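Local coordinates for lactate dehydrogenase (Eimeria maxima, PDB 6CT6) that catalyses the NADH-dependent interconversion of pyruvate and lactate, at the interface of chains A and B. Sequence-based numbering; all coordinates share one arbitrary frame. Chains: chain A/B, Lactate dehydrogenase.

The interface of chains A and B. Residues chain A 22-23, 26, 52-53, 56; chain B 23, 26-27, 244, 248.
B:Tyr244 has A:Leu53 over one face of its ring and A:Phe26 along its CD1/CE1 edge, and tracing it from CB outward gives a worked example of how one aromatic residue can bridge two helices, 19-31 and 45-59, of a partner subunit. Beside its root, B:Tyr244 N donates a hydrogen bond to the carboxylate oxygen OD2 of A:Asp52, 2.8 Å away, on its syn side but tilted somewhat out of the carboxylate plane, and nearly straight at the hydrogen (161°). The same carboxylate packs against CB. CG is anti to the carbonyl carbon (chi1 -72°), which carries the ring away from A:Asp52 toward helix 19-31. The A:Leu53 methyl CD2, 3.6 Å from B:Tyr244 CG, makes the CH-pi contact. B:Tyr244 CD1 presses on the face of the A:Phe26 ring near its rim, 3.3 Å from A:Phe26 CG, while CE1 touches both that atom and A:Phe26 CB. CD2 stays near A:Asp52 OD2 and A:Leu53. At the tip, the phenol OH reaches the A:Gly22 backbone and shares a water with A:Thr23 OG1.

One turn on, B:Thr248 OG1 gives its hydrogen mainly to A:Asn56 OD1 (2.6 Å), in the carbonyl plane; B:Tyr244 O is a longer, off-plane acceptor that can at most share it. OG1 also edges the A:Phe26 ring, whose CZ meets B:Leu27 CD2 at 3.8 Å. Repeated by symmetry, this patch likely steadies the pairing of subunits, from which lactate dehydrogenases commonly build tetramers.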
# COMPACT_ATOMS: atom_id res chain seq x y z
N GLY A 22 -2.13 5.92 4.89
CA GLY A 22 -2.50 4.52 4.78
C GLY A 22 -1.32 3.64 4.40
O GLY A 22 -1.17 2.53 4.91
N THR A 23 -0.49 4.12 3.48
CA THR A 23 0.70 3.39 3.08
C THR A 23 1.60 3.08 4.28
O THR A 23 2.12 1.97 4.40
CB THR A 23 1.47 4.19 2.02
OG1 THR A 23 0.68 4.27 0.82
CG2 THR A 23 2.82 3.55 1.69
N PHE A 26 -0.08 0.48 6.49
CA PHE A 26 0.12 -0.81 5.83
C PHE A 26 1.51 -1.38 6.13
O PHE A 26 1.65 -2.57 6.44
CB PHE A 26 -0.09 -0.62 4.32
CG PHE A 26 -0.18 -1.90 3.53
CD1 PHE A 26 -0.82 -3.03 4.02
CD2 PHE A 26 0.33 -1.95 2.24
CE1 PHE A 26 -0.91 -4.18 3.25
CE2 PHE A 26 0.24 -3.09 1.47
CZ PHE A 26 -0.39 -4.20 1.98
N ASP A 52 -9.91 -2.35 7.41
CA ASP A 52 -9.23 -3.07 6.34
C ASP A 52 -7.85 -3.55 6.78
O ASP A 52 -7.46 -4.69 6.53
CB ASP A 52 -9.12 -2.14 5.12
CG ASP A 52 -8.62 -2.84 3.88
OD1 ASP A 52 -8.55 -4.09 3.87
OD2 ASP A 52 -8.31 -2.13 2.90
N LEU A 53 -7.10 -2.68 7.47
CA LEU A 53 -5.73 -3.02 7.85
C LEU A 53 -5.69 -4.01 9.01
O LEU A 53 -4.77 -4.84 9.08
CB LEU A 53 -4.97 -1.74 8.21
CG LEU A 53 -4.65 -0.87 6.99
CD1 LEU A 53 -4.40 0.57 7.39
CD2 LEU A 53 -3.45 -1.42 6.23
N ASN A 56 -5.90 -7.05 7.35
CA ASN A 56 -4.63 -7.35 6.70
C ASN A 56 -3.65 -8.03 7.66
O ASN A 56 -2.96 -8.98 7.28
CB ASN A 56 -4.01 -6.08 6.13
CG ASN A 56 -2.72 -6.35 5.38
OD1 ASN A 56 -2.74 -6.84 4.24
ND2 ASN A 56 -1.59 -6.04 6.00
N THR B 23 -1.70 -1.66 -4.58
CA THR B 23 -1.34 -2.36 -3.35
C THR B 23 -0.51 -3.60 -3.64
O THR B 23 0.49 -3.87 -2.97
CB THR B 23 -2.61 -2.72 -2.58
OG1 THR B 23 -3.26 -1.52 -2.14
CG2 THR B 23 -2.30 -3.60 -1.37
N PHE B 26 3.02 -2.75 -4.81
CA PHE B 26 3.78 -2.37 -3.63
C PHE B 26 4.30 -3.61 -2.90
O PHE B 26 5.46 -3.66 -2.48
CB PHE B 26 2.88 -1.53 -2.72
CG PHE B 26 3.59 -0.86 -1.57
CD1 PHE B 26 4.88 -0.36 -1.70
CD2 PHE B 26 2.94 -0.70 -0.36
CE1 PHE B 26 5.49 0.27 -0.62
CE2 PHE B 26 3.54 -0.08 0.71
CZ PHE B 26 4.82 0.41 0.58
N LEU B 27 3.45 -4.63 -2.74
CA LEU B 27 3.86 -5.85 -2.05
C LEU B 27 4.97 -6.57 -2.80
O LEU B 27 5.89 -7.13 -2.18
CB LEU B 27 2.65 -6.77 -1.86
CG LEU B 27 1.66 -6.34 -0.78
CD1 LEU B 27 0.33 -7.03 -0.97
CD2 LEU B 27 2.22 -6.64 0.61
N TYR B 244 -6.41 -3.09 1.05
CA TYR B 244 -5.18 -3.63 1.64
C TYR B 244 -5.28 -5.14 1.83
O TYR B 244 -4.50 -5.90 1.25
CB TYR B 244 -4.87 -2.93 2.96
CG TYR B 244 -4.38 -1.52 2.75
CD1 TYR B 244 -3.16 -1.27 2.13
CD2 TYR B 244 -5.15 -0.43 3.14
CE1 TYR B 244 -2.72 0.02 1.93
CE2 TYR B 244 -4.71 0.86 2.94
CZ TYR B 244 -3.49 1.08 2.33
OH TYR B 244 -3.05 2.36 2.13
N THR B 248 -3.22 -8.19 -0.38
CA THR B 248 -2.31 -9.11 0.28
C THR B 248 -2.79 -10.55 0.13
O THR B 248 -1.98 -11.46 -0.10
CB THR B 248 -2.16 -8.73 1.75
OG1 THR B 248 -1.79 -7.35 1.85
CG2 THR B 248 -1.10 -9.57 2.45
O HOH W 1 -1.06 2.26 0.11